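Protein RIF2 (PDB 4BJ1) binds RAP1 and RIF1 at yeast telomeres, taking part in telomere length regulation and transcriptional silencing. Local coordinates at residues T278-Q290 with K300-H312. Numbering follows the deposited sequence.
Sequences TYLFNAYTEIIVQ and KIRNRLTIKNYPH
I287 lays its CG2 methyl over one face of the Y310 ring, 3.7 Å from the ring centroid, a CH-pi contact; the beta-branch lets it serve two partners at once. Its other branch ends in CD1, which reaches I301 CG1 at 3.6 Å because CG1 sits between the backbone N and carbonyl carbon (chi1 65°). L305 extends this buried side, meeting A283 and the edge of the Y284 ring, whose hydroxyl is hydrogen-bonded to that of Y248. A283, with only a methyl, lets the chain come close: its CB lies 3.8 Å from Y310 CB. These helices, 276-290 and 294-304, belong to the helical lid of the AAA+ fold, and the tail after the second turns back across the first. There P311, behind a cis peptide bond, sets CD over a face of Y279. Toward exposed H312, the last modelled residue, the grip turns polar and faces solvent more. E286 OE2 accepts from H312 N at 3.1 Å through its syn lone pair, while Q290 bridges two rings, OE1 taking H312 NE2 at 2.8 Å and NE2 giving a weak hydrogen bond to Y310 OH. Cutting Y310 back to an alanine is likely to open a gap against I287 CG2 and deprive Q290 NE2 of this acceptor.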
loop_
_atom_site.group_PDB
_atom_site.type_symbol
_atom_site.label_atom_id
_atom_site.label_comp_id
_atom_site.label_asym_id
_atom_site.label_seq_id
_atom_site.Cartn_x
_atom_site.Cartn_y
_atom_site.Cartn_z
ATOM N N THR A 278 15.339 -4.016 -5.753
ATOM C CA THR A 278 14.625 -5.176 -6.262
ATOM C C THR A 278 15.130 -6.445 -5.584
ATOM O O THR A 278 14.300 -7.226 -5.120
ATOM C CB THR A 278 14.765 -5.212 -7.776
ATOM O OG1 THR A 278 14.186 -4.020 -8.313
ATOM C CG2 THR A 278 14.124 -6.431 -8.385
ATOM N N TYR A 279 16.477 -6.641 -5.488
ATOM C CA TYR A 279 17.056 -7.810 -4.813
ATOM C C TYR A 279 16.583 -7.834 -3.339
ATOM O O TYR A 279 16.095 -8.868 -2.881
ATOM C CB TYR A 279 18.597 -7.873 -4.964
ATOM C CG TYR A 279 19.185 -9.240 -4.667
ATOM C CD1 TYR A 279 19.440 -9.639 -3.361
ATOM C CD2 TYR A 279 19.500 -10.127 -5.691
ATOM C CE1 TYR A 279 19.927 -10.916 -3.071
ATOM C CE2 TYR A 279 20.038 -11.393 -5.418
ATOM C CZ TYR A 279 20.238 -11.787 -4.099
ATOM O OH TYR A 279 20.694 -13.043 -3.754
ATOM N N LEU A 280 16.609 -6.680 -2.644
ATOM C CA LEU A 280 16.137 -6.588 -1.260
ATOM C C LEU A 280 14.614 -6.804 -1.130
ATOM O O LEU A 280 14.164 -7.528 -0.230
ATOM C CB LEU A 280 16.562 -5.256 -0.623
ATOM C CG LEU A 280 16.140 -5.019 0.815
ATOM C CD1 LEU A 280 16.831 -5.979 1.761
ATOM C CD2 LEU A 280 16.358 -3.588 1.199
ATOM N N PHE A 281 13.833 -6.179 -2.025
ATOM C CA PHE A 281 12.383 -6.308 -2.056
ATOM C C PHE A 281 11.999 -7.775 -2.257
ATOM O O PHE A 281 11.212 -8.304 -1.478
ATOM C CB PHE A 281 11.798 -5.411 -3.162
ATOM C CG PHE A 281 10.297 -5.416 -3.238
ATOM C CD1 PHE A 281 9.536 -4.664 -2.344
ATOM C CD2 PHE A 281 9.633 -6.198 -4.185
ATOM C CE1 PHE A 281 8.143 -4.692 -2.401
ATOM C CE2 PHE A 281 8.235 -6.225 -4.238
ATOM C CZ PHE A 281 7.506 -5.470 -3.355
ATOM N N ASN A 282 12.597 -8.450 -3.234
ATOM C CA ASN A 282 12.234 -9.838 -3.466
ATOM C C ASN A 282 12.578 -10.742 -2.274
ATOM O O ASN A 282 11.731 -11.534 -1.819
ATOM C CB ASN A 282 12.814 -10.348 -4.780
ATOM C CG ASN A 282 12.285 -9.628 -6.005
ATOM O OD1 ASN A 282 11.174 -9.094 -6.023
ATOM N ND2 ASN A 282 13.074 -9.592 -7.069
ATOM N N ALA A 283 13.802 -10.575 -1.738
ATOM C CA ALA A 283 14.289 -11.356 -0.606
ATOM C C ALA A 283 13.390 -11.134 0.609
ATOM O O ALA A 283 12.962 -12.102 1.242
ATOM C CB ALA A 283 15.730 -10.973 -0.289
ATOM N N TYR A 284 13.042 -9.861 0.877
ATOM C CA TYR A 284 12.239 -9.474 2.022
ATOM C C TYR A 284 10.772 -9.864 1.938
ATOM O O TYR A 284 10.228 -10.293 2.959
ATOM C CB TYR A 284 12.390 -7.992 2.302
ATOM C CG TYR A 284 12.761 -7.730 3.735
ATOM C CD1 TYR A 284 14.033 -8.035 4.210
ATOM C CD2 TYR A 284 11.832 -7.200 4.631
ATOM C CE1 TYR A 284 14.375 -7.816 5.538
ATOM C CE2 TYR A 284 12.161 -6.981 5.963
ATOM C CZ TYR A 284 13.436 -7.289 6.411
ATOM O OH TYR A 284 13.785 -7.070 7.716
ATOM N N THR A 285 10.116 -9.723 0.766
ATOM C CA THR A 285 8.716 -10.154 0.658
ATOM C C THR A 285 8.629 -11.676 0.945
ATOM O O THR A 285 7.730 -12.099 1.660
ATOM C CB THR A 285 8.066 -9.758 -0.667
ATOM O OG1 THR A 285 8.740 -10.431 -1.694
ATOM C CG2 THR A 285 8.092 -8.257 -0.928
ATOM N N GLU A 286 9.627 -12.458 0.491
ATOM C CA GLU A 286 9.714 -13.895 0.759
ATOM C C GLU A 286 9.779 -14.215 2.238
ATOM O O GLU A 286 8.951 -14.991 2.697
ATOM C CB GLU A 286 10.900 -14.528 0.035
ATOM C CG GLU A 286 10.627 -14.785 -1.430
ATOM C CD GLU A 286 11.791 -15.395 -2.179
ATOM O OE1 GLU A 286 12.567 -16.160 -1.560
ATOM O OE2 GLU A 286 11.913 -15.125 -3.396
ATOM N N ILE A 287 10.719 -13.604 2.998
ATOM C CA ILE A 287 10.815 -13.864 4.439
ATOM C C ILE A 287 9.493 -13.534 5.133
ATOM O O ILE A 287 9.046 -14.348 5.938
ATOM C CB ILE A 287 12.040 -13.253 5.179
ATOM C CG1 ILE A 287 12.021 -11.717 5.177
ATOM C CG2 ILE A 287 13.374 -13.809 4.646
ATOM C CD1 ILE A 287 12.962 -11.079 6.098
ATOM N N ILE A 288 8.833 -12.400 4.775
ATOM C CA ILE A 288 7.540 -12.012 5.374
ATOM C C ILE A 288 6.471 -13.035 5.026
ATOM O O ILE A 288 5.883 -13.597 5.931
ATOM C CB ILE A 288 7.106 -10.531 5.059
ATOM C CG1 ILE A 288 8.186 -9.523 5.581
ATOM C CG2 ILE A 288 5.723 -10.223 5.652
ATOM C CD1 ILE A 288 8.175 -8.197 5.015
ATOM N N VAL A 289 6.243 -13.292 3.724
ATOM C CA VAL A 289 5.257 -14.247 3.191
ATOM C C VAL A 289 5.452 -15.666 3.791
ATOM O O VAL A 289 4.507 -16.195 4.374
ATOM C CB VAL A 289 5.239 -14.231 1.638
ATOM C CG1 VAL A 289 4.668 -15.512 1.060
ATOM C CG2 VAL A 289 4.473 -13.025 1.116
ATOM N N GLN A 290 6.676 -16.245 3.689
ATOM C CA GLN A 290 6.994 -17.590 4.184
ATOM C C GLN A 290 6.878 -17.779 5.687
ATOM O O GLN A 290 6.711 -18.912 6.116
ATOM C CB GLN A 290 8.385 -18.014 3.761
ATOM C CG GLN A 290 8.580 -18.168 2.267
ATOM C CD GLN A 290 10.045 -18.091 1.896
ATOM O OE1 GLN A 290 10.380 -17.967 0.715
ATOM N NE2 GLN A 290 10.956 -18.151 2.889
ATOM N N LYS A 300 14.384 -15.508 10.783
ATOM C CA LYS A 300 14.844 -15.427 9.403
ATOM C C LYS A 300 15.750 -14.229 9.190
ATOM O O LYS A 300 16.827 -14.391 8.622
ATOM C CB LYS A 300 13.665 -15.446 8.443
ATOM C CG LYS A 300 12.964 -16.790 8.487
ATOM C CD LYS A 300 11.877 -16.905 7.464
ATOM C CE LYS A 300 11.096 -18.177 7.641
ATOM N NZ LYS A 300 10.097 -18.335 6.559
ATOM N N ILE A 301 15.379 -13.054 9.741
ATOM C CA ILE A 301 16.185 -11.819 9.658
ATOM C C ILE A 301 17.573 -11.997 10.357
ATOM O O ILE A 301 18.626 -11.584 9.840
ATOM C CB ILE A 301 15.361 -10.616 10.211
ATOM C CG1 ILE A 301 14.024 -10.459 9.430
ATOM C CG2 ILE A 301 16.167 -9.317 10.177
ATOM C CD1 ILE A 301 13.013 -9.491 10.010
ATOM N N ARG A 302 17.553 -12.665 11.507
ATOM C CA ARG A 302 18.728 -12.918 12.326
ATOM C C ARG A 302 19.630 -14.029 11.741
ATOM O O ARG A 302 20.853 -13.847 11.631
ATOM C CB ARG A 302 18.255 -13.276 13.751
ATOM C CG ARG A 302 19.131 -12.788 14.919
ATOM C CD ARG A 302 18.374 -12.658 16.254
ATOM N NE ARG A 302 17.193 -13.532 16.311
ATOM C CZ ARG A 302 16.063 -13.256 16.958
ATOM N NH1 ARG A 302 15.946 -12.133 17.661
ATOM N NH2 ARG A 302 15.044 -14.106 16.917
ATOM N N ASN A 303 19.011 -15.154 11.320
ATOM C CA ASN A 303 19.704 -16.379 10.949
ATOM C C ASN A 303 19.541 -16.919 9.524
ATOM O O ASN A 303 20.439 -17.629 9.072
ATOM C CB ASN A 303 19.288 -17.495 11.933
ATOM C CG ASN A 303 19.235 -17.074 13.390
ATOM O OD1 ASN A 303 20.193 -16.524 13.951
ATOM N ND2 ASN A 303 18.102 -17.310 14.036
ATOM N N ARG A 304 18.435 -16.654 8.834
ATOM C CA ARG A 304 18.249 -17.260 7.514
ATOM C C ARG A 304 18.504 -16.355 6.307
ATOM O O ARG A 304 18.700 -16.906 5.225
ATOM C CB ARG A 304 16.849 -17.888 7.394
ATOM C CG ARG A 304 16.625 -19.127 8.263
ATOM C CD ARG A 304 15.804 -20.192 7.547
ATOM N NE ARG A 304 16.566 -20.868 6.486
ATOM C CZ ARG A 304 16.367 -20.703 5.177
ATOM N NH1 ARG A 304 15.418 -19.883 4.739
ATOM N NH2 ARG A 304 17.108 -21.367 4.298
ATOM N N LEU A 305 18.477 -15.006 6.450
ATOM C CA LEU A 305 18.670 -14.069 5.321
ATOM C C LEU A 305 20.111 -13.996 4.865
ATOM O O LEU A 305 20.935 -13.381 5.533
ATOM C CB LEU A 305 18.147 -12.657 5.655
ATOM C CG LEU A 305 18.042 -11.617 4.520
ATOM C CD1 LEU A 305 17.105 -12.080 3.406
ATOM C CD2 LEU A 305 17.496 -10.313 5.041
ATOM N N THR A 306 20.418 -14.641 3.733
ATOM C CA THR A 306 21.741 -14.652 3.104
ATOM C C THR A 306 21.543 -14.545 1.606
ATOM O O THR A 306 20.430 -14.753 1.132
ATOM C CB THR A 306 22.536 -15.909 3.459
ATOM O OG1 THR A 306 21.760 -17.072 3.201
ATOM C CG2 THR A 306 23.040 -15.907 4.883
ATOM N N ILE A 307 22.606 -14.225 0.846
ATOM C CA ILE A 307 22.467 -14.118 -0.610
ATOM C C ILE A 307 22.370 -15.517 -1.222
ATOM O O ILE A 307 21.767 -15.678 -2.280
ATOM C CB ILE A 307 23.507 -13.196 -1.292
ATOM C CG1 ILE A 307 24.921 -13.764 -1.219
ATOM C CG2 ILE A 307 23.426 -11.779 -0.717
ATOM C CD1 ILE A 307 25.816 -13.197 -2.228
ATOM N N LYS A 308 22.880 -16.531 -0.500
ATOM C CA LYS A 308 22.805 -17.937 -0.883
ATOM C C LYS A 308 21.398 -18.525 -0.623
ATOM O O LYS A 308 21.090 -19.585 -1.166
ATOM C CB LYS A 308 23.900 -18.754 -0.174
ATOM N N ASN A 309 20.535 -17.833 0.163
ATOM C CA ASN A 309 19.180 -18.323 0.484
ATOM C C ASN A 309 18.025 -17.533 -0.107
ATOM O O ASN A 309 16.977 -18.128 -0.355
ATOM C CB ASN A 309 18.944 -18.434 2.011
ATOM C CG ASN A 309 19.722 -19.490 2.767
ATOM O OD1 ASN A 309 20.356 -20.404 2.204
ATOM N ND2 ASN A 309 19.695 -19.366 4.088
ATOM N N TYR A 310 18.172 -16.205 -0.263
ATOM C CA TYR A 310 17.093 -15.322 -0.703
ATOM C C TYR A 310 17.469 -14.295 -1.759
ATOM O O TYR A 310 18.502 -13.641 -1.625
ATOM C CB TYR A 310 16.540 -14.561 0.513
ATOM C CG TYR A 310 15.741 -15.419 1.462
ATOM C CD1 TYR A 310 14.389 -15.662 1.240
ATOM C CD2 TYR A 310 16.328 -15.974 2.594
ATOM C CE1 TYR A 310 13.647 -16.456 2.108
ATOM C CE2 TYR A 310 15.591 -16.764 3.478
ATOM C CZ TYR A 310 14.248 -17.002 3.229
ATOM O OH TYR A 310 13.503 -17.761 4.094
ATOM N N PRO A 311 16.598 -14.018 -2.754
ATOM C CA PRO A 311 15.325 -14.683 -3.095
ATOM C C PRO A 311 15.543 -16.103 -3.672
ATOM O O PRO A 311 16.684 -16.538 -3.788
ATOM C CB PRO A 311 14.724 -13.730 -4.155
ATOM C CG PRO A 311 15.595 -12.499 -4.177
ATOM C CD PRO A 311 16.921 -12.977 -3.746
ATOM N N HIS A 312 14.468 -16.837 -4.015
ATOM C CA HIS A 312 14.574 -18.143 -4.674
ATOM C C HIS A 312 13.493 -18.303 -5.723
ATOM O O HIS A 312 13.305 -17.392 -6.529
ATOM C CB HIS A 312 14.646 -19.340 -3.712
ATOM C CG HIS A 312 13.869 -19.192 -2.445
ATOM N ND1 HIS A 312 14.505 -19.025 -1.226
ATOM C CD2 HIS A 312 12.533 -19.228 -2.238
ATOM C CE1 HIS A 312 13.542 -18.948 -0.322
ATOM N NE2 HIS A 312 12.339 -19.054 -0.885
#